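Local structure of periplasmic protein TorT (Vibrio parahaemolyticus, 3O1I) at residues Gly135-Arg146 with Asp166-Asn177; Asn87-Asn95 with Gln252-Tyr263. The protein probably binds a small ligand between two lobes and signals it to a partner sensor, as expected of a TorT-type periplasmic binding protein. All blocks are in the same frame, centred on the assembly; numbering follows the deposited sequence.

Contact 1 of 2, residues Gly135-Arg146 with Asp166-Asn177; sequences GKTNIALLLGPR and DIHIVDSFWADN
Thr137 begins a run of main-chain bonds between parallel strands: its N binds Asp166 O at 2.9 Å, and its O accepts from His168 N at 2.7 Å. Ile139 N returns to His168 O at 2.7 Å. Val170 N then reaches Ile139 O, and Leu141 N meets Asp171 O with an almost straight N-H...O angle of 174°. Leu141 O takes two donors, Phe173 N at 2.9 Å nearly in line with the carbonyl and Ser172 OG from above its plane. Farther on, Ala175 N bonds to Gly144 O.

Apolar contacts occupy the face bearing Ile139, Leu141, Ile167 and Ile169, where Leu141 CD1 meets Ile169 CD1 at 3.7 Å. Asn138, on the opposite face, meets Val170 CG2 through CB.

Trp174, with CG beside its backbone N (chi1 -47°), turns its indole toward the 143-146 turn. Gly144 O lies at the indole edge, and Arg146 CD sits over one face, 4.2 Å from the centroid of the five-membered ring, in a CH-pi contact.

The pair belongs to a beta-alpha-beta unit: connecting helix 152-163 covers Ile139 and Ile169 through Phe158 and Tyr159, helix 179-192 packs on Leu142 and Phe173, and strand 197-200 continues the sheet beyond strand 137-142.

Contact 2 of 2, residues Asn87-Asn95 with Gln252-Tyr263; sequences NTPVFATVN and QGRLSVMQAAHY
Phe91 drives its ring into the side of helix 252-263, between Gln259, Ala260 and Tyr263, and forms the tightly packed part of this contact. Its CG stands anti to the carbonyl carbon (chi1 -76°), which directs the ring toward the helix. Ala260 lies over one face, its CB 3.6 Å from the ring centroid in a CH-pi contact. Tyr263 CB sits at the ring edge, 3.4 Å from Phe91 CZ, while Gln259 CB approaches Phe91 CD2 at 3.4 Å. The edge of Phe91 is also turned toward the face of Tyr263 in an offset edge-to-face pair, with centroids 5.9 Å apart and planes at 71°. Pro89 CB meets Tyr263 CE2 at 3.7 Å, on the same side of the tyrosine ring as Phe91, so that ring touches both Pro89 and Phe91.

Toward the start of the helix segment the packing is looser, although it remains buried. Ser256 faces Thr93, and Thr93 CG2 approaches Ser256 OG at 3.4 Å. Beyond it, the contact thins to Val94 CG1 lying across the end of Gln252. The more exposed margin is at the opposite end, where Tyr263 is only partly buried. Gln259 OE1 lies at the edge of the Phe91 ring, while NE2 makes weak hydrogen bonds to the carbonyls of Glu270 and Lys271.

Strand 90-92 and the helix run nearly antiparallel, at 158° with axes 8.8 Å apart, as a helix layered on a beta sheet. Strands 66-69 and 107-110 flank strand 90-92 in the parallel sheet; Ile68 touches Phe91, Thr93 and Ser256, while Lys108 reaches Pro89, Phe91 and Tyr263. Helix 18-32 lies alongside, its Met27 meeting both Thr93 and Val257.

In the fold
The two contacts lie on opposite sides of the chain's centre, their own centres about 35 Å apart, and share no element: contact 1 belongs to the four-stranded parallel sheet, contact 2 to the five-stranded one. Contact 1 joins the two strands of one beta-alpha-beta unit at a sheet edge, is partly exposed and relies on main-chain hydrogen bonds. Contact 2 is buried, brings together segments 157 residues apart and depends on aromatic and aliphatic packing of a helix against a sheet. Contact 1 is nested within the loop that contact 2 closes, consistent with the two-lobed periplasmic binding protein fold, in which the chain leaves one lobe, builds the other and returns.

Contact 1 of 2, residues Gly135-Arg146 with Asp166-Asn177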
loop_
_atom_site.group_PDB
_atom_site.type_symbol
_atom_site.label_atom_id
_atom_site.label_comp_id
_atom_site.label_asym_id
_atom_site.label_seq_id
_atom_site.Cartn_x
_atom_site.Cartn_y
_atom_site.Cartn_z
ATOM N N GLY D 135 -9.316 33.728 37.864
ATOM C CA GLY D 135 -8.403 32.670 38.262
ATOM C C GLY D 135 -7.581 32.181 37.082
ATOM O O GLY D 135 -8.144 31.671 36.111
ATOM N N LYS D 136 -6.260 32.335 37.156
ATOM C CA LYS D 136 -5.376 31.907 36.075
ATOM C C LYS D 136 -5.817 30.599 35.439
ATOM O O LYS D 136 -5.905 29.571 36.106
ATOM C CB LYS D 136 -3.941 31.753 36.577
ATOM C CG LYS D 136 -3.019 31.106 35.552
ATOM C CD LYS D 136 -1.553 31.321 35.880
ATOM C CE LYS D 136 -0.668 30.716 34.800
ATOM N NZ LYS D 136 0.761 31.040 35.034
ATOM N N THR D 137 -6.085 30.644 34.139
ATOM C CA THR D 137 -6.527 29.468 33.406
ATOM C C THR D 137 -5.505 29.099 32.334
ATOM O O THR D 137 -5.289 29.855 31.388
ATOM C CB THR D 137 -7.900 29.733 32.741
ATOM O OG1 THR D 137 -8.846 30.140 33.739
ATOM C CG2 THR D 137 -8.420 28.485 32.050
ATOM N N ASN D 138 -4.870 27.939 32.487
ATOM C CA ASN D 138 -3.876 27.480 31.519
ATOM C C ASN D 138 -4.557 26.799 30.338
ATOM O O ASN D 138 -5.363 25.880 30.507
ATOM C CB ASN D 138 -2.876 26.526 32.182
ATOM C CG ASN D 138 -1.971 27.236 33.178
ATOM O OD1 ASN D 138 -1.339 28.239 32.850
ATOM N ND2 ASN D 138 -1.907 26.718 34.399
ATOM N N ILE D 139 -4.224 27.262 29.137
ATOM C CA ILE D 139 -4.824 26.737 27.919
ATOM C C ILE D 139 -3.764 26.211 26.936
ATOM O O ILE D 139 -2.602 26.632 26.969
ATOM C CB ILE D 139 -5.684 27.848 27.247
ATOM C CG1 ILE D 139 -6.541 27.252 26.132
ATOM C CG2 ILE D 139 -4.775 28.961 26.707
ATOM C CD1 ILE D 139 -7.309 28.283 25.328
ATOM N N ALA D 140 -4.173 25.291 26.064
ATOM C CA ALA D 140 -3.267 24.702 25.077
ATOM C C ALA D 140 -3.726 24.969 23.650
ATOM O O ALA D 140 -4.854 24.648 23.298
ATOM C CB ALA D 140 -3.159 23.200 25.308
ATOM N N LEU D 141 -2.838 25.525 22.826
ATOM C CA LEU D 141 -3.158 25.852 21.434
ATOM C C LEU D 141 -2.759 24.821 20.383
ATOM O O LEU D 141 -1.585 24.608 20.151
ATOM C CB LEU D 141 -2.526 27.201 21.053
ATOM C CG LEU D 141 -3.300 28.480 21.399
ATOM C CD1 LEU D 141 -2.419 29.711 21.184
ATOM C CD2 LEU D 141 -4.542 28.549 20.527
ATOM N N LEU D 142 -3.742 24.197 19.744
ATOM C CA LEU D 142 -3.472 23.216 18.693
ATOM C C LEU D 142 -4.200 23.653 17.425
ATOM O O LEU D 142 -5.142 23.006 16.967
ATOM C CB LEU D 142 -3.943 21.820 19.109
ATOM C CG LEU D 142 -3.389 21.257 20.423
ATOM C CD1 LEU D 142 -3.855 19.819 20.562
ATOM C CD2 LEU D 142 -1.873 21.335 20.454
ATOM N N LEU D 143 -3.734 24.756 16.857
ATOM C CA LEU D 143 -4.326 25.350 15.669
ATOM C C LEU D 143 -4.138 24.577 14.374
ATOM O O LEU D 143 -5.114 24.225 13.715
ATOM C CB LEU D 143 -3.797 26.773 15.516
ATOM C CG LEU D 143 -4.083 27.601 16.774
ATOM C CD1 LEU D 143 -3.479 28.997 16.641
ATOM C CD2 LEU D 143 -5.592 27.653 16.999
ATOM N N GLY D 144 -2.891 24.318 14.000
ATOM C CA GLY D 144 -2.645 23.584 12.773
ATOM C C GLY D 144 -1.229 23.766 12.270
ATOM O O GLY D 144 -0.315 23.968 13.071
ATOM N N PRO D 145 -1.015 23.708 10.945
ATOM C CA PRO D 145 0.314 23.866 10.345
ATOM C C PRO D 145 1.031 25.198 10.632
ATOM O O PRO D 145 1.138 25.622 11.782
ATOM C CB PRO D 145 0.043 23.626 8.855
ATOM C CG PRO D 145 -1.388 24.024 8.697
ATOM C CD PRO D 145 -2.031 23.446 9.913
ATOM N N ARG D 146 1.537 25.841 9.585
ATOM C CA ARG D 146 2.246 27.110 9.729
ATOM C C ARG D 146 2.015 28.056 8.554
ATOM O O ARG D 146 2.916 28.795 8.155
ATOM C CB ARG D 146 3.746 26.870 9.897
ATOM C CG ARG D 146 4.191 26.565 11.322
ATOM C CD ARG D 146 4.107 27.804 12.223
ATOM N NE ARG D 146 4.898 28.925 11.708
ATOM C CZ ARG D 146 5.095 30.073 12.353
ATOM N NH1 ARG D 146 4.562 30.271 13.555
ATOM N NH2 ARG D 146 5.820 31.034 11.794
ATOM N N ASP D 166 -7.724 36.574 32.505
ATOM C CA ASP D 166 -6.904 35.615 33.234
ATOM C C ASP D 166 -6.789 34.256 32.543
ATOM O O ASP D 166 -7.095 33.208 33.114
ATOM C CB ASP D 166 -7.437 35.465 34.666
ATOM C CG ASP D 166 -6.538 36.150 35.695
ATOM O OD1 ASP D 166 -5.914 37.181 35.359
ATOM O OD2 ASP D 166 -6.461 35.659 36.843
ATOM N N ILE D 167 -6.328 34.296 31.300
ATOM C CA ILE D 167 -6.139 33.100 30.500
ATOM C C ILE D 167 -4.685 33.071 30.048
ATOM O O ILE D 167 -4.224 33.996 29.378
ATOM C CB ILE D 167 -7.082 33.112 29.282
ATOM C CG1 ILE D 167 -8.500 32.794 29.751
ATOM C CG2 ILE D 167 -6.609 32.125 28.230
ATOM C CD1 ILE D 167 -9.523 32.874 28.679
ATOM N N HIS D 168 -3.967 32.021 30.440
ATOM C CA HIS D 168 -2.560 31.865 30.086
ATOM C C HIS D 168 -2.416 30.745 29.061
ATOM O O HIS D 168 -3.177 29.777 29.079
ATOM C CB HIS D 168 -1.738 31.510 31.331
ATOM C CG HIS D 168 -0.259 31.476 31.095
ATOM N ND1 HIS D 168 0.499 32.622 30.986
ATOM C CD2 HIS D 168 0.599 30.440 30.934
ATOM C CE1 HIS D 168 1.761 32.294 30.769
ATOM N NE2 HIS D 168 1.848 30.976 30.732
ATOM N N ILE D 169 -1.448 30.888 28.162
ATOM C CA ILE D 169 -1.191 29.861 27.159
ATOM C C ILE D 169 0.016 29.061 27.653
ATOM O O ILE D 169 1.112 29.611 27.811
ATOM C CB ILE D 169 -0.864 30.472 25.778
ATOM C CG1 ILE D 169 -1.962 31.451 25.360
ATOM C CG2 ILE D 169 -0.777 29.374 24.732
ATOM C CD1 ILE D 169 -1.732 32.081 23.995
ATOM N N VAL D 170 -0.192 27.776 27.930
ATOM C CA VAL D 170 0.893 26.927 28.406
ATOM C C VAL D 170 1.889 26.796 27.272
ATOM O O VAL D 170 3.099 26.886 27.476
ATOM C CB VAL D 170 0.388 25.529 28.794
ATOM C CG1 VAL D 170 1.552 24.645 29.205
ATOM C CG2 VAL D 170 -0.605 25.643 29.932
ATOM N N ASP D 171 1.363 26.581 26.072
ATOM C CA ASP D 171 2.187 26.460 24.886
ATOM C C ASP D 171 1.310 26.250 23.659
ATOM O O ASP D 171 0.080 26.277 23.739
ATOM C CB ASP D 171 3.180 25.298 25.025
ATOM C CG ASP D 171 4.555 25.627 24.432
ATOM O OD1 ASP D 171 5.395 24.709 24.325
ATOM O OD2 ASP D 171 4.799 26.808 24.081
ATOM N N SER D 172 1.959 26.042 22.521
ATOM C CA SER D 172 1.253 25.838 21.271
ATOM C C SER D 172 1.983 24.795 20.430
ATOM O O SER D 172 3.204 24.841 20.302
ATOM C CB SER D 172 1.168 27.161 20.511
ATOM O OG SER D 172 0.354 27.038 19.357
ATOM N N PHE D 173 1.232 23.856 19.863
ATOM C CA PHE D 173 1.822 22.816 19.037
ATOM C C PHE D 173 1.308 22.866 17.611
ATOM O O PHE D 173 0.109 22.809 17.360
ATOM C CB PHE D 173 1.555 21.433 19.644
ATOM C CG PHE D 173 2.065 21.287 21.044
ATOM C CD1 PHE D 173 1.235 21.544 22.129
ATOM C CD2 PHE D 173 3.401 20.996 21.280
ATOM C CE1 PHE D 173 1.730 21.512 23.427
ATOM C CE2 PHE D 173 3.903 20.963 22.576
ATOM C CZ PHE D 173 3.067 21.225 23.649
ATOM N N TRP D 174 2.241 22.963 16.675
ATOM C CA TRP D 174 1.903 23.027 15.269
ATOM C C TRP D 174 2.097 21.670 14.606
ATOM O O TRP D 174 2.936 20.880 15.020
ATOM C CB TRP D 174 2.771 24.080 14.590
ATOM C CG TRP D 174 2.814 25.366 15.347
ATOM C CD1 TRP D 174 3.777 25.773 16.231
ATOM C CD2 TRP D 174 1.823 26.397 15.329
ATOM N NE1 TRP D 174 3.443 26.995 16.766
ATOM C CE2 TRP D 174 2.248 27.401 16.232
ATOM C CE3 TRP D 174 0.615 26.570 14.640
ATOM C CZ2 TRP D 174 1.502 28.569 16.463
ATOM C CZ3 TRP D 174 -0.125 27.730 14.870
ATOM C CH2 TRP D 174 0.323 28.715 15.776
ATOM N N ALA D 175 1.311 21.410 13.573
ATOM C CA ALA D 175 1.378 20.158 12.844
ATOM C C ALA D 175 0.283 20.189 11.807
ATOM O O ALA D 175 -0.757 20.798 12.017
ATOM C CB ALA D 175 1.164 18.994 13.778
ATOM N N ASP D 176 0.504 19.520 10.688
ATOM C CA ASP D 176 -0.498 19.504 9.638
ATOM C C ASP D 176 -1.854 19.033 10.175
ATOM O O ASP D 176 -1.937 18.394 11.223
ATOM C CB ASP D 176 -0.014 18.612 8.496
ATOM C CG ASP D 176 1.392 18.982 8.028
ATOM O OD1 ASP D 176 1.641 20.172 7.726
ATOM O OD2 ASP D 176 2.255 18.082 7.955
ATOM N N ASN D 177 -2.927 19.353 9.466
ATOM C CA ASN D 177 -4.236 18.953 9.947
ATOM C C ASN D 177 -4.629 17.543 9.568
ATOM O O ASN D 177 -5.609 17.311 8.868
ATOM C CB ASN D 177 -5.309 19.953 9.504
ATOM C CG ASN D 177 -5.127 21.318 10.159
ATOM O OD1 ASN D 177 -4.918 21.419 11.376
ATOM N ND2 ASN D 177 -5.205 22.375 9.353
#

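Contact 2 of 2, residues Asn87-Asn95 with Gln252-Tyr263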
loop_
_atom_site.group_PDB
_atom_site.type_symbol
_atom_site.label_atom_id
_atom_site.label_comp_id
_atom_site.label_asym_id
_atom_site.label_seq_id
_atom_site.Cartn_x
_atom_site.Cartn_y
_atom_site.Cartn_z
ATOM N N ASN D 87 -9.605 35.596 -20.758
ATOM C CA ASN D 87 -10.522 36.683 -20.416
ATOM C C ASN D 87 -11.511 36.265 -19.364
ATOM O O ASN D 87 -12.281 37.090 -18.876
ATOM C CB ASN D 87 -11.320 37.154 -21.641
ATOM C CG ASN D 87 -12.484 36.218 -22.000
ATOM O OD1 ASN D 87 -12.286 35.033 -22.290
ATOM N ND2 ASN D 87 -13.702 36.761 -21.994
ATOM N N THR D 88 -11.504 34.984 -19.021
ATOM C CA THR D 88 -12.443 34.485 -18.039
ATOM C C THR D 88 -12.354 35.234 -16.716
ATOM O O THR D 88 -11.263 35.464 -16.187
ATOM C CB THR D 88 -12.229 32.993 -17.784
ATOM O OG1 THR D 88 -12.105 32.311 -19.037
ATOM C CG2 THR D 88 -13.414 32.415 -17.023
ATOM N N PRO D 89 -13.515 35.654 -16.185
ATOM C CA PRO D 89 -13.625 36.380 -14.919
ATOM C C PRO D 89 -13.615 35.360 -13.794
ATOM O O PRO D 89 -14.421 34.425 -13.791
ATOM C CB PRO D 89 -14.971 37.076 -15.050
ATOM C CG PRO D 89 -15.781 36.057 -15.795
ATOM C CD PRO D 89 -14.820 35.607 -16.873
ATOM N N VAL D 90 -12.698 35.534 -12.848
ATOM C CA VAL D 90 -12.588 34.606 -11.733
ATOM C C VAL D 90 -13.277 35.137 -10.482
ATOM O O VAL D 90 -13.350 36.345 -10.258
ATOM C CB VAL D 90 -11.108 34.306 -11.393
ATOM C CG1 VAL D 90 -10.373 33.837 -12.633
ATOM C CG2 VAL D 90 -10.443 35.539 -10.821
ATOM N N PHE D 91 -13.792 34.212 -9.682
ATOM C CA PHE D 91 -14.470 34.539 -8.435
ATOM C C PHE D 91 -13.830 33.720 -7.314
ATOM O O PHE D 91 -13.983 32.495 -7.285
ATOM C CB PHE D 91 -15.966 34.186 -8.512
ATOM C CG PHE D 91 -16.790 35.154 -9.313
ATOM C CD1 PHE D 91 -16.860 35.060 -10.698
ATOM C CD2 PHE D 91 -17.503 36.168 -8.674
ATOM C CE1 PHE D 91 -17.625 35.959 -11.437
ATOM C CE2 PHE D 91 -18.267 37.071 -9.404
ATOM C CZ PHE D 91 -18.328 36.965 -10.788
ATOM N N ALA D 92 -13.110 34.378 -6.404
ATOM C CA ALA D 92 -12.485 33.675 -5.286
ATOM C C ALA D 92 -13.617 33.094 -4.430
ATOM O O ALA D 92 -14.559 33.803 -4.091
ATOM C CB ALA D 92 -11.624 34.634 -4.467
ATOM N N THR D 93 -13.526 31.808 -4.087
ATOM C CA THR D 93 -14.574 31.156 -3.305
ATOM C C THR D 93 -14.351 31.093 -1.809
ATOM O O THR D 93 -15.286 31.334 -1.047
ATOM C CB THR D 93 -14.814 29.707 -3.742
ATOM O OG1 THR D 93 -14.785 29.625 -5.169
ATOM C CG2 THR D 93 -16.177 29.218 -3.226
ATOM N N VAL D 94 -13.143 30.743 -1.372
ATOM C CA VAL D 94 -12.907 30.649 0.061
ATOM C C VAL D 94 -11.533 31.089 0.473
ATOM O O VAL D 94 -11.303 31.375 1.635
ATOM C CB VAL D 94 -13.122 29.215 0.577
ATOM C CG1 VAL D 94 -12.794 29.139 2.042
ATOM C CG2 VAL D 94 -14.555 28.788 0.351
ATOM N N ASN D 95 -10.613 31.163 -0.471
ATOM C CA ASN D 95 -9.269 31.563 -0.099
ATOM C C ASN D 95 -8.780 32.834 -0.775
ATOM O O ASN D 95 -9.240 33.216 -1.853
ATOM C CB ASN D 95 -8.304 30.394 -0.352
ATOM C CG ASN D 95 -8.701 29.139 0.422
ATOM O OD1 ASN D 95 -8.501 29.060 1.629
ATOM N ND2 ASN D 95 -9.294 28.166 -0.270
ATOM N N GLN D 252 -21.370 30.104 2.346
ATOM C CA GLN D 252 -20.172 30.689 1.755
ATOM C C GLN D 252 -20.052 30.197 0.326
ATOM O O GLN D 252 -19.421 30.836 -0.518
ATOM C CB GLN D 252 -18.927 30.311 2.560
ATOM C CG GLN D 252 -17.863 31.392 2.517
ATOM C CD GLN D 252 -16.775 31.199 3.555
ATOM O OE1 GLN D 252 -17.051 30.820 4.692
ATOM N NE2 GLN D 252 -15.529 31.482 3.177
ATOM N N GLY D 253 -20.681 29.058 0.062
ATOM C CA GLY D 253 -20.664 28.496 -1.270
ATOM C C GLY D 253 -21.678 29.215 -2.136
ATOM O O GLY D 253 -21.339 29.751 -3.197
ATOM N N ARG D 254 -22.928 29.227 -1.674
ATOM C CA ARG D 254 -24.020 29.889 -2.387
ATOM C C ARG D 254 -23.565 31.274 -2.822
ATOM O O ARG D 254 -23.792 31.692 -3.952
ATOM C CB ARG D 254 -25.246 30.011 -1.480
ATOM C CG ARG D 254 -25.909 28.690 -1.108
ATOM C CD ARG D 254 -26.929 28.886 0.022
ATOM N NE ARG D 254 -27.644 27.659 0.377
ATOM C CZ ARG D 254 -28.513 27.042 -0.422
ATOM N NH1 ARG D 254 -28.778 27.539 -1.627
ATOM N NH2 ARG D 254 -29.125 25.934 -0.017
ATOM N N LEU D 255 -22.907 31.976 -1.915
ATOM C CA LEU D 255 -22.413 33.305 -2.207
ATOM C C LEU D 255 -21.589 33.365 -3.503
ATOM O O LEU D 255 -21.858 34.204 -4.367
ATOM C CB LEU D 255 -21.602 33.815 -1.009
ATOM C CG LEU D 255 -20.804 35.123 -1.094
ATOM C CD1 LEU D 255 -21.546 36.158 -1.927
ATOM C CD2 LEU D 255 -20.542 35.631 0.326
ATOM N N SER D 256 -20.606 32.476 -3.646
ATOM C CA SER D 256 -19.761 32.447 -4.845
ATOM C C SER D 256 -20.553 32.142 -6.109
ATOM O O SER D 256 -20.331 32.763 -7.143
ATOM C CB SER D 256 -18.638 31.424 -4.688
ATOM O OG SER D 256 -17.386 32.074 -4.544
ATOM N N VAL D 257 -21.465 31.179 -6.033
ATOM C CA VAL D 257 -22.290 30.845 -7.188
ATOM C C VAL D 257 -23.021 32.106 -7.639
ATOM O O VAL D 257 -22.916 32.527 -8.792
ATOM C CB VAL D 257 -23.351 29.797 -6.842
ATOM C CG1 VAL D 257 -24.370 29.701 -7.962
ATOM C CG2 VAL D 257 -22.699 28.458 -6.610
ATOM N N MET D 258 -23.769 32.697 -6.710
ATOM C CA MET D 258 -24.532 33.901 -6.984
ATOM C C MET D 258 -23.648 34.975 -7.588
ATOM O O MET D 258 -23.975 35.537 -8.625
ATOM C CB MET D 258 -25.163 34.425 -5.696
ATOM C CG MET D 258 -25.907 35.737 -5.864
ATOM S SD MET D 258 -25.546 36.867 -4.519
ATOM C CE MET D 258 -23.970 37.619 -5.085
ATOM N N GLN D 259 -22.528 35.264 -6.934
ATOM C CA GLN D 259 -21.608 36.284 -7.434
ATOM C C GLN D 259 -21.357 36.168 -8.942
ATOM O O GLN D 259 -21.548 37.132 -9.680
ATOM C CB GLN D 259 -20.262 36.219 -6.702
ATOM C CG GLN D 259 -20.290 36.613 -5.240
ATOM C CD GLN D 259 -18.929 37.082 -4.769
ATOM O OE1 GLN D 259 -17.917 36.429 -5.017
ATOM N NE2 GLN D 259 -18.895 38.221 -4.085
ATOM N N ALA D 260 -20.926 34.993 -9.397
ATOM C CA ALA D 260 -20.649 34.796 -10.813
ATOM C C ALA D 260 -21.925 34.770 -11.644
ATOM O O ALA D 260 -21.959 35.315 -12.744
ATOM C CB ALA D 260 -19.857 33.515 -11.020
ATOM N N ALA D 261 -22.975 34.145 -11.123
ATOM C CA ALA D 261 -24.238 34.071 -11.854
ATOM C C ALA D 261 -24.846 35.460 -12.092
ATOM O O ALA D 261 -25.608 35.663 -13.039
ATOM C CB ALA D 261 -25.223 33.186 -11.103
ATOM N N HIS D 262 -24.497 36.411 -11.229
ATOM C CA HIS D 262 -24.986 37.785 -11.329
ATOM C C HIS D 262 -24.120 38.592 -12.287
ATOM O O HIS D 262 -24.629 39.314 -13.136
ATOM C CB HIS D 262 -24.989 38.442 -9.945
ATOM C CG HIS D 262 -26.275 38.267 -9.198
ATOM N ND1 HIS D 262 -27.015 37.104 -9.243
ATOM C CD2 HIS D 262 -26.952 39.109 -8.381
ATOM C CE1 HIS D 262 -28.091 37.237 -8.488
ATOM N NE2 HIS D 262 -28.077 38.445 -7.954
ATOM N N TYR D 263 -22.805 38.471 -12.144
ATOM C CA TYR D 263 -21.884 39.177 -13.023
ATOM C C TYR D 263 -22.089 38.699 -14.457
ATOM O O TYR D 263 -21.645 39.342 -15.404
ATOM C CB TYR D 263 -20.444 38.910 -12.599
ATOM C CG TYR D 263 -19.417 39.427 -13.567
ATOM C CD1 TYR D 263 -18.911 40.716 -13.458
ATOM C CD2 TYR D 263 -18.948 38.622 -14.596
ATOM C CE1 TYR D 263 -17.956 41.190 -14.352
ATOM C CE2 TYR D 263 -17.994 39.084 -15.499
ATOM C CZ TYR D 263 -17.501 40.367 -15.370
ATOM O OH TYR D 263 -16.546 40.817 -16.249
#